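Choline dehydrogenase and related flavoproteins (Aspergillus oryzae, PDB 3Q9T) oxidises formate as a flavoprotein oxidase of the glucose-methanol-choline family, carrying 8-formyl-FAD at its catalytic site. Local coordinates at residues A[266-278]-A[433-446]. Numbering follows the deposited sequence. Where two conformers were deposited one is given.
With FAY ([(2R,3S,4R,5R)-5-(6-amino-9H-purin-9-yl)-3,4-dihydroxytetrahydrofuran-2-yl]methyl (2R,3S,4S)-5-(8-formyl-7-methyl-2,4-dioxo-3,4-dihydrobenzo[g]pteridin-10(2H)-yl)-2,3,4-trihydroxypentyl dihydrogen diphosphate), chain D; ACT (acetate ion), chain G.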
ATOM      1  N   GLN A 266      16.132 -13.153  17.866  1.00 19.50           N
ATOM      2  CA  GLN A 266      14.817 -12.513  17.796  1.00 18.52           C
ATOM      3  C   GLN A 266      14.264 -12.481  16.375  1.00 21.13           C
ATOM      4  O   GLN A 266      13.201 -11.918  16.139  1.00 22.00           O
ATOM      5  CB  GLN A 266      14.831 -11.113  18.423  1.00 17.54           C
ATOM      6  CG  GLN A 266      14.911 -11.112  19.953  1.00 21.04           C
ATOM      7  CD  GLN A 266      14.463  -9.776  20.548  1.00 18.72           C
ATOM      8  OE1 GLN A 266      14.067  -9.706  21.704  1.00 15.72           O
ATOM      9  NE2 GLN A 266      14.544  -8.717  19.754  1.00 15.04           N
ATOM     10  N   GLY A 267      14.971 -13.110  15.439  1.00 24.09           N
ATOM     11  CA  GLY A 267      14.494 -13.219  14.064  1.00 16.43           C
ATOM     12  C   GLY A 267      14.965 -12.069  13.198  1.00 17.10           C
ATOM     13  O   GLY A 267      15.433 -11.052  13.713  1.00 16.95           O
ATOM     14  N   VAL A 268      14.812 -12.227  11.884  1.00 15.77           N
ATOM     15  CA  VAL A 268      15.304 -11.266  10.896  1.00 15.30           C
ATOM     16  C   VAL A 268      14.882  -9.809  11.104  1.00 18.76           C
ATOM     17  O   VAL A 268      15.615  -8.890  10.711  1.00 13.94           O
ATOM     18  CB  VAL A 268      14.887 -11.677   9.451  1.00 17.23           C
ATOM     19  CG1 VAL A 268      13.379 -11.556   9.279  1.00 13.89           C
ATOM     20  CG2 VAL A 268      15.655 -10.835   8.404  1.00  9.64           C
ATOM     21  N   PHE A 269      13.713  -9.582  11.699  1.00 12.57           N
ATOM     22  CA  PHE A 269      13.268  -8.207  11.913  1.00 13.92           C
ATOM     23  C   PHE A 269      13.656  -7.636  13.289  1.00 17.67           C
ATOM     24  O   PHE A 269      14.054  -6.476  13.376  1.00 18.88           O
ATOM     25  CB  PHE A 269      11.759  -8.058  11.688  1.00 14.02           C
ATOM     26  CG  PHE A 269      11.282  -8.531  10.334  1.00 17.85           C
ATOM     27  CD1 PHE A 269      10.165  -9.359  10.231  1.00 15.06           C
ATOM     28  CD2 PHE A 269      11.927  -8.129   9.171  1.00 13.74           C
ATOM     29  CE1 PHE A 269       9.720  -9.800   8.990  1.00 16.63           C
ATOM     30  CE2 PHE A 269      11.502  -8.569   7.924  1.00 12.86           C
ATOM     31  CZ  PHE A 269      10.398  -9.395   7.824  1.00 20.89           C
ATOM     32  N   GLU A 270      13.515  -8.422  14.359  1.00 19.19           N
ATOM     33  CA  GLU A 270      13.694  -7.880  15.715  1.00 17.32           C
ATOM     34  C   GLU A 270      15.124  -7.986  16.204  1.00 21.72           C
ATOM     35  O   GLU A 270      15.542  -7.209  17.067  1.00 20.46           O
ATOM     36  CB  GLU A 270      12.767  -8.540  16.745  1.00 14.85           C
ATOM     37  CG  GLU A 270      11.290  -8.292  16.527  1.00 18.02           C
ATOM     38  CD  GLU A 270      10.804  -6.933  17.046  1.00 21.01           C
ATOM     39  OE1 GLU A 270      11.452  -6.315  17.922  1.00 20.93           O
ATOM     40  OE2 GLU A 270       9.749  -6.486  16.570  1.00 22.00           O
ATOM     41  N   THR A 271      15.869  -8.958  15.684  1.00 16.26           N
ATOM     42  CA  THR A 271      17.273  -9.036  16.027  1.00 18.63           C
ATOM     43  C   THR A 271      18.023  -7.725  15.670  1.00 17.35           C
ATOM     44  O   THR A 271      18.642  -7.116  16.540  1.00 18.44           O
ATOM     45  CB  THR A 271      17.953 -10.244  15.376  1.00 17.65           C
ATOM     46  OG1 THR A 271      17.685 -11.412  16.156  1.00 18.16           O
ATOM     47  CG2 THR A 271      19.458 -10.019  15.294  1.00 11.78           C
ATOM     48  N   PRO A 272      17.967  -7.283  14.400  1.00 15.90           N
ATOM     49  CA  PRO A 272      18.664  -6.015  14.104  1.00 23.23           C
ATOM     50  C   PRO A 272      18.119  -4.817  14.895  1.00 20.74           C
ATOM     51  O   PRO A 272      18.874  -3.905  15.234  1.00 18.92           O
ATOM     52  CB  PRO A 272      18.405  -5.803  12.608  1.00 13.13           C
ATOM     53  CG  PRO A 272      17.182  -6.657  12.307  1.00 14.99           C
ATOM     54  CD  PRO A 272      17.347  -7.863  13.190  1.00 16.59           C
ATOM     55  N   LYS A 273      16.820  -4.812  15.162  1.00 16.45           N
ATOM     56  CA  LYS A 273      16.228  -3.738  15.940  1.00 20.93           C
ATOM     57  C   LYS A 273      16.879  -3.703  17.331  1.00 16.50           C
ATOM     58  O   LYS A 273      17.402  -2.673  17.755  1.00 17.63           O
ATOM     59  CB  LYS A 273      14.707  -3.919  16.029  1.00 19.40           C
ATOM     60  CG  LYS A 273      14.002  -2.886  16.861  1.00 18.41           C
ATOM     61  CD  LYS A 273      12.534  -3.229  16.965  1.00 21.44           C
ATOM     62  CE  LYS A 273      12.023  -2.914  18.353  1.00 18.89           C
ATOM     63  NZ  LYS A 273      10.766  -3.651  18.680  1.00 19.09           N
ATOM     64  N   LEU A 274      16.891  -4.833  18.025  1.00 16.72           N
ATOM     65  CA  LEU A 274      17.428  -4.850  19.387  1.00 15.47           C
ATOM     66  C   LEU A 274      18.928  -4.541  19.408  1.00 19.53           C
ATOM     67  O   LEU A 274      19.417  -3.891  20.338  1.00 18.84           O
ATOM     68  CB  LEU A 274      17.121  -6.164  20.107  1.00 17.89           C
ATOM     69  CG  LEU A 274      17.378  -6.169  21.629  1.00 22.71           C
ATOM     70  CD1 LEU A 274      16.331  -5.352  22.360  1.00 17.43           C
ATOM     71  CD2 LEU A 274      17.440  -7.602  22.208  1.00 13.88           C
ATOM     72  N   LEU A 275      19.663  -4.977  18.385  1.00 17.57           N
ATOM     73  CA  LEU A 275      21.078  -4.608  18.304  1.00 20.60           C
ATOM     74  C   LEU A 275      21.182  -3.087  18.273  1.00 17.02           C
ATOM     75  O   LEU A 275      21.931  -2.492  19.045  1.00 19.13           O
ATOM     76  CB  LEU A 275      21.773  -5.217  17.084  1.00 19.78           C
ATOM     77  CG  LEU A 275      22.129  -6.710  17.141  1.00 21.47           C
ATOM     78  CD1 LEU A 275      22.732  -7.167  15.806  1.00 15.51           C
ATOM     79  CD2 LEU A 275      23.091  -6.968  18.277  1.00 16.19           C
ATOM     80  N   MET A 276      20.389  -2.454  17.413  1.00 19.29           N
ATOM     81  CA  MET A 276      20.451  -1.003  17.294  1.00 18.61           C
ATOM     82  C   MET A 276      20.076  -0.287  18.591  1.00 16.40           C
ATOM     83  O   MET A 276      20.763   0.631  18.990  1.00 20.74           O
ATOM     84  CB  MET A 276      19.641  -0.510  16.110  1.00 20.74           C
ATOM     85  CG  MET A 276      20.273  -0.918  14.793  1.00 23.46           C
ATOM     86  SD  MET A 276      19.441  -0.260  13.336  1.00 23.10           S
ATOM     87  CE  MET A 276      17.955  -1.252  13.271  1.00 18.20           C
ATOM     88  N   LEU A 277      19.015  -0.733  19.252  1.00 14.29           N
ATOM     89  CA  LEU A 277      18.593  -0.147  20.517  1.00 19.10           C
ATOM     90  C   LEU A 277      19.665  -0.314  21.579  1.00 20.53           C
ATOM     91  O   LEU A 277      19.665   0.386  22.579  1.00 21.91           O
ATOM     92  CB  LEU A 277      17.293  -0.801  21.004  1.00 21.60           C
ATOM     93  CG  LEU A 277      16.023  -0.484  20.197  1.00 19.54           C
ATOM     94  CD1 LEU A 277      14.806  -1.154  20.798  1.00 15.02           C
ATOM     95  CD2 LEU A 277      15.808   1.012  20.105  1.00 19.18           C
ATOM     96  N   SER A 278      20.572  -1.261  21.353  1.00 23.74           N
ATOM     97  CA  SER A 278      21.603  -1.592  22.317  1.00 16.65           C
ATOM     98  C   SER A 278      22.917  -0.910  21.977  1.00 24.08           C
ATOM     99  O   SER A 278      23.931  -1.151  22.626  1.00 22.76           O
ATOM    100  CB  SER A 278      21.806  -3.103  22.380  1.00 17.63           C
ATOM    101  OG  SER A 278      20.616  -3.751  22.774  1.00 21.32           O
ATOM    102  N   VAL A 433      15.992  -3.133   7.257  1.00 19.11           N
ATOM    103  CA  VAL A 433      15.224  -2.913   8.469  1.00 17.33           C
ATOM    104  C   VAL A 433      15.798  -1.694   9.180  1.00 19.81           C
ATOM    105  O   VAL A 433      16.984  -1.648   9.488  1.00 18.57           O
ATOM    106  CB  VAL A 433      15.304  -4.118   9.399  1.00 21.47           C
ATOM    107  CG1 VAL A 433      14.736  -3.774  10.764  1.00 20.04           C
ATOM    108  CG2 VAL A 433      14.572  -5.282   8.783  1.00 17.00           C
ATOM    109  N   THR A 434      14.967  -0.695   9.422  1.00 15.90           N
ATOM    110  CA  THR A 434      15.432   0.480  10.141  1.00 18.20           C
ATOM    111  C   THR A 434      14.599   0.776  11.385  1.00 18.88           C
ATOM    112  O   THR A 434      13.489   0.268  11.538  1.00 19.32           O
ATOM    113  CB  THR A 434      15.403   1.716   9.224  1.00 23.58           C
ATOM    114  OG1 THR A 434      14.123   1.789   8.584  1.00 19.18           O
ATOM    115  CG2 THR A 434      16.502   1.617   8.160  1.00 20.36           C
ATOM    116  N   LEU A 435      15.122   1.627  12.259  1.00 18.29           N
ATOM    117  CA  LEU A 435      14.365   2.027  13.427  1.00 16.77           C
ATOM    118  C   LEU A 435      13.339   3.088  13.073  1.00 20.46           C
ATOM    119  O   LEU A 435      13.598   3.968  12.254  1.00 17.83           O
ATOM    120  CB  LEU A 435      15.273   2.578  14.515  1.00 18.33           C
ATOM    121  CG  LEU A 435      16.285   1.635  15.152  1.00 18.35           C
ATOM    122  CD1 LEU A 435      17.064   2.423  16.174  1.00 17.49           C
ATOM    123  CD2 LEU A 435      15.580   0.440  15.800  1.00 19.86           C
ATOM    124  N   ASN A 436      12.166   2.978  13.684  1.00 15.29           N
ATOM    125  CA  ASN A 436      11.170   4.032  13.627  0.51 19.62           C
ATOM    126  C   ASN A 436      11.444   5.030  14.748  1.00 16.90           C
ATOM    127  O   ASN A 436      11.133   6.216  14.631  1.00 17.80           O
ATOM    128  CB  ASN A 436       9.756   3.444  13.754  0.51 20.03           C
ATOM    129  CG  ASN A 436       9.183   2.994  12.413  0.51 21.04           C
ATOM    130  OD1 ASN A 436       9.356   3.672  11.398  0.51 19.09           O
ATOM    131  ND2 ASN A 436       8.503   1.844  12.405  0.51 20.80           N
ATOM    132  N   SER A 437      12.035   4.527  15.831  1.00 20.49           N
ATOM    133  CA  SER A 437      12.336   5.319  17.024  1.00 19.07           C
ATOM    134  C   SER A 437      13.088   4.426  18.004  1.00 18.42           C
ATOM    135  O   SER A 437      13.447   3.305  17.655  1.00 18.73           O
ATOM    136  CB  SER A 437      11.046   5.806  17.681  1.00 20.84           C
ATOM    137  OG  SER A 437      10.381   4.716  18.304  1.00 24.03           O
ATOM    138  N   ALA A 438      13.306   4.920  19.226  1.00 19.05           N
ATOM    139  CA  ALA A 438      14.017   4.180  20.270  1.00 16.94           C
ATOM    140  C   ALA A 438      13.061   3.396  21.188  1.00 19.55           C
ATOM    141  O   ALA A 438      13.481   2.809  22.183  1.00 22.65           O
ATOM    142  CB  ALA A 438      14.862   5.132  21.088  1.00 21.16           C
ATOM    143  N   ASP A 439      11.780   3.398  20.844  1.00 15.95           N
ATOM    144  CA  ASP A 439      10.748   2.672  21.590  1.00 16.13           C
ATOM    145  C   ASP A 439      10.796   1.176  21.252  1.00 19.53           C
ATOM    146  O   ASP A 439      10.527   0.767  20.105  1.00 19.99           O
ATOM    147  CB  ASP A 439       9.375   3.261  21.243  1.00 15.67           C
ATOM    148  CG  ASP A 439       8.232   2.571  21.949  1.00 22.79           C
ATOM    149  OD1 ASP A 439       8.428   1.506  22.576  1.00 23.26           O
ATOM    150  OD2 ASP A 439       7.113   3.108  21.861  1.00 20.89           O
ATOM    151  N   PRO A 440      11.162   0.354  22.246  1.00 19.19           N
ATOM    152  CA  PRO A 440      11.281  -1.104  22.103  1.00 23.12           C
ATOM    153  C   PRO A 440       9.954  -1.792  21.766  1.00 21.55           C
ATOM    154  O   PRO A 440       9.982  -2.928  21.287  1.00 16.53           O
ATOM    155  CB  PRO A 440      11.776  -1.558  23.482  1.00 24.93           C
ATOM    156  CG  PRO A 440      11.479  -0.389  24.414  1.00 22.24           C
ATOM    157  CD  PRO A 440      11.624   0.823  23.564  1.00 22.34           C
ATOM    158  N   PHE A 441       8.827  -1.118  21.993  1.00 14.95           N
ATOM    159  CA  PHE A 441       7.520  -1.696  21.682  1.00 22.72           C
ATOM    160  C   PHE A 441       6.986  -1.292  20.308  1.00 28.39           C
ATOM    161  O   PHE A 441       5.889  -1.689  19.926  1.00 23.13           O
ATOM    162  CB  PHE A 441       6.493  -1.353  22.761  1.00 19.84           C
ATOM    163  CG  PHE A 441       6.781  -1.985  24.079  1.00 20.84           C
ATOM    164  CD1 PHE A 441       6.383  -3.281  24.334  1.00 15.13           C
ATOM    165  CD2 PHE A 441       7.486  -1.291  25.062  1.00 22.62           C
ATOM    166  CE1 PHE A 441       6.649  -3.861  25.554  1.00 21.20           C
ATOM    167  CE2 PHE A 441       7.759  -1.869  26.277  1.00 18.93           C
ATOM    168  CZ  PHE A 441       7.339  -3.157  26.527  1.00 20.63           C
ATOM    169  N   GLN A 442       7.749  -0.496  19.564  1.00 22.58           N
ATOM    170  CA  GLN A 442       7.349  -0.209  18.191  1.00 19.95           C
ATOM    171  C   GLN A 442       8.055  -1.133  17.212  1.00 20.92           C
ATOM    172  O   GLN A 442       9.245  -1.443  17.358  1.00 18.00           O
ATOM    173  CB  GLN A 442       7.626   1.247  17.812  1.00 23.31           C
ATOM    174  CG  GLN A 442       6.460   2.169  18.072  1.00 26.83           C
ATOM    175  CD  GLN A 442       6.760   3.608  17.710  1.00 36.63           C
ATOM    176  OE1 GLN A 442       7.809   3.917  17.128  1.00 28.93           O
ATOM    177  NE2 GLN A 442       5.837   4.501  18.053  1.00 29.59           N
ATOM    178  N   GLN A 443       7.318  -1.573  16.205  1.00 23.81           N
ATOM    179  CA  GLN A 443       7.922  -2.404  15.174  1.00 23.06           C
ATOM    180  C   GLN A 443       9.028  -1.631  14.451  1.00 19.84           C
ATOM    181  O   GLN A 443       8.947  -0.412  14.289  1.00 18.60           O
ATOM    182  CB  GLN A 443       6.864  -2.905  14.196  1.00 18.03           C
ATOM    183  CG  GLN A 443       6.298  -1.847  13.267  1.00 15.08           C
ATOM    184  CD  GLN A 443       5.662  -2.489  12.065  1.00 18.43           C
ATOM    185  OE1 GLN A 443       4.521  -2.942  12.131  1.00 22.01           O
ATOM    186  NE2 GLN A 443       6.408  -2.580  10.968  1.00 12.63           N
ATOM    187  N   PRO A 444      10.093  -2.335  14.050  1.00 20.86           N
ATOM    188  CA  PRO A 444      11.056  -1.622  13.215  1.00 19.64           C
ATOM    189  C   PRO A 444      10.379  -1.363  11.870  1.00 26.44           C
ATOM    190  O   PRO A 444       9.353  -1.988  11.554  1.00 16.46           O
ATOM    191  CB  PRO A 444      12.188  -2.640  13.056  1.00 17.46           C
ATOM    192  CG  PRO A 444      11.481  -3.965  13.099  1.00 20.02           C
ATOM    193  CD  PRO A 444      10.375  -3.781  14.120  1.00 20.74           C
ATOM    194  N   ASN A 445      10.928  -0.437  11.090  0.55 22.34           N
ATOM    195  CA  ASN A 445      10.432  -0.221   9.740  0.55 20.52           C
ATOM    196  C   ASN A 445      11.054  -1.243   8.795  0.55 21.33           C
ATOM    197  O   ASN A 445      12.236  -1.576   8.911  0.55 21.29           O
ATOM    198  CB  ASN A 445      10.684   1.213   9.283  0.55 21.16           C
ATOM    199  CG  ASN A 445       9.701   2.194   9.895  0.55 21.53           C
ATOM    200  OD1 ASN A 445       8.570   1.833  10.227  0.55 20.55           O
ATOM    201  ND2 ASN A 445      10.131   3.434  10.060  0.55 21.21           N
ATOM    202  N   ILE A 446      10.242  -1.759   7.881  1.00 17.82           N
ATOM    203  CA  ILE A 446      10.637  -2.900   7.070  1.00 18.56           C
ATOM    204  C   ILE A 446      10.319  -2.653   5.603  1.00 17.69           C
ATOM    205  O   ILE A 446       9.159  -2.495   5.223  1.00 19.68           O
ATOM    206  CB  ILE A 446       9.919  -4.213   7.541  1.00 19.60           C
ATOM    207  CG1 ILE A 446      10.058  -4.402   9.064  1.00 15.61           C
ATOM    208  CG2 ILE A 446      10.441  -5.426   6.768  1.00 12.44           C
ATOM    209  CD1 ILE A 446       9.377  -5.654   9.623  1.00 18.44           C
TER
HETATM  210  P   FAY D 600      13.945 -17.486  13.263  1.00 20.09           P
HETATM  211  N1  FAY D 600       9.936 -21.789   6.009  1.00 18.46           N
HETATM  212  C2  FAY D 600       9.903 -23.110   5.568  1.00 22.42           C
HETATM  213  O2  FAY D 600      10.932 -23.773   5.532  1.00 21.13           O
HETATM  214  N3  FAY D 600       8.719 -23.815   5.626  1.00 25.79           N
HETATM  215  C4  FAY D 600       7.536 -23.123   5.548  1.00 28.72           C
HETATM  216  O4  FAY D 600       6.616 -23.633   4.881  1.00 23.69           O
HETATM  217  N5  FAY D 600       6.380 -21.071   5.930  1.00 21.58           N
HETATM  218  C6  FAY D 600       5.104 -19.293   6.786  1.00 24.40           C
HETATM  219  C7  FAY D 600       4.977 -18.145   7.548  1.00 21.72           C
HETATM  220  C8  FAY D 600       6.110 -17.591   8.152  1.00 20.79           C
HETATM  221  O8  FAY D 600       6.840 -16.099   9.805  1.00 19.63           O
HETATM  222  C9  FAY D 600       7.333 -18.271   8.079  1.00 16.48           C
HETATM  223  PA  FAY D 600      11.622 -16.678  14.662  1.00 14.25           P
HETATM  224  C1' FAY D 600       9.997 -19.461   7.724  1.00 24.93           C
HETATM  225  C10 FAY D 600       8.764 -21.095   6.197  1.00 18.45           C
HETATM  226  N10 FAY D 600       8.741 -19.948   6.996  1.00 19.96           N
HETATM  227  N1A FAY D 600      11.124  -9.426  22.832  1.00 15.27           N
HETATM  228  O1A FAY D 600      10.551 -15.705  14.298  1.00 23.36           O
HETATM  229  C1B FAY D 600      10.770 -13.546  19.596  1.00 19.89           C
HETATM  230  O1P FAY D 600      14.510 -18.286  14.412  1.00 19.08           O
HETATM  231  C2' FAY D 600      10.217 -20.211   9.058  1.00 17.40           C
HETATM  232  O2' FAY D 600       8.997 -20.274   9.705  1.00 19.25           O
HETATM  233  C2A FAY D 600      10.985 -10.758  23.174  1.00 16.55           C
HETATM  234  O2A FAY D 600      11.230 -18.113  14.483  1.00 19.13           O
HETATM  235  C2B FAY D 600       9.612 -13.897  18.679  1.00 19.89           C
HETATM  236  O2B FAY D 600       8.364 -13.940  19.346  1.00 15.16           O
HETATM  237  O2P FAY D 600      15.044 -16.750  12.518  1.00 19.13           O
HETATM  238  C3' FAY D 600      11.317 -19.788  10.086  1.00 28.07           C
HETATM  239  O3' FAY D 600      10.938 -19.862  11.458  1.00 19.81           O
HETATM  240  N3A FAY D 600      10.902 -11.731  22.191  1.00 19.60           N
HETATM  241  C3B FAY D 600      10.021 -15.272  18.196  1.00 19.81           C
HETATM  242  O3B FAY D 600       9.645 -16.218  19.166  1.00 17.67           O
HETATM  243  O3P FAY D 600      12.940 -16.359  13.824  1.00 18.13           O
HETATM  244  C4' FAY D 600      11.926 -18.425   9.867  1.00 24.13           C
HETATM  245  O4' FAY D 600      12.294 -18.384   8.491  1.00 20.95           O
HETATM  246  C4A FAY D 600      10.965 -11.372  20.884  1.00 19.34           C
HETATM  247  C4B FAY D 600      11.530 -15.218  18.197  1.00 18.64           C
HETATM  248  O4B FAY D 600      11.901 -14.077  18.952  1.00 18.15           O
HETATM  249  C4X FAY D 600       7.570 -21.745   5.833  1.00 26.10           C
HETATM  250  C5' FAY D 600      13.138 -18.204  10.803  1.00 26.42           C
HETATM  251  O5' FAY D 600      13.034 -18.370  12.225  1.00 23.62           O
HETATM  252  C5A FAY D 600      11.114 -10.036  20.521  1.00 21.79           C
HETATM  253  C5B FAY D 600      12.081 -15.146  16.786  1.00 17.68           C
HETATM  254  O5B FAY D 600      11.999 -16.433  16.225  1.00 19.03           O
HETATM  255  C5X FAY D 600       6.362 -19.835   6.540  1.00 28.26           C
HETATM  256  C6A FAY D 600      11.189  -9.049  21.502  1.00 25.55           C
HETATM  257  N6A FAY D 600      11.232  -7.756  21.152  1.00 22.15           N
HETATM  258  N7A FAY D 600      11.152  -9.973  19.174  1.00 20.75           N
HETATM  259  C7M FAY D 600       3.647 -17.430   7.541  1.00 18.34           C
HETATM  260  C8A FAY D 600      11.043 -11.221  18.671  1.00 14.35           C
HETATM  261  C8M FAY D 600       5.899 -16.624   9.253  1.00 20.01           C
HETATM  262  C9A FAY D 600       7.490 -19.369   7.237  1.00 19.63           C
HETATM  263  N9A FAY D 600      10.921 -12.091  19.715  1.00 22.10           N
HETATM  264  C   ACT G   1       7.465  -4.703  18.222  1.00 36.73           C
HETATM  265  O   ACT G   1       8.182  -4.969  17.228  1.00 30.92           O
HETATM  266  OXT ACT G   1       8.067  -4.709  19.321  1.00 29.03           O
HETATM  267  CH3 ACT G   1       5.991  -4.388  18.105  1.00 28.80           C
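Lys273 reaches from the helix into the connection between two antiparallel strands, where its NZ donates to two backbone carbonyls, Pro440 O at 2.8 Å and Gln442 O at 3.0 Å. Both are met from above the carbonyl plane. Lys273 CG lies anti to the backbone N (chi1 178°), which carries the chain out from the helix, Lys273 CD resting 3.6 Å from Pro444 CD and Lys273 CG against Leu435 CD2. The ammonium also forms a salt bridge with Glu270 OE1, one turn earlier, on its syn lone pair; Glu270 OE2 is hydrogen-bonded to Tyr67 OH. The two carbonyls tie the type I turn of residues 439-442 to the helix beside the FAD adenine, where Glu270 CG comes within 3.1 Å of FAY N7A. An acetate, probably from the crystallisation liquor, also lies beside the ammonium.

Apolar packing flanks this grip. Ile446 CD1 sits over one face of the Phe269 ring in a CH-pi contact, 3.7 Å from its centroid, while Val268 CG1 covers the opposite face and Val433 CG2 meets the edge. Toward the helix end, Met276 bends at chi3 (-74°) to lay CE against Leu435 CG, and Leu277 straddles Ala438 and Pro440 with its two methyls.

Helix 267-277 packs through these side chains against strands 431-434 and 445-447; Leu274 and Leu275 touch strands 227-235 and 261-264, the latter in the Rossmann-type parallel sheet, and Met276 touches helix 283-287.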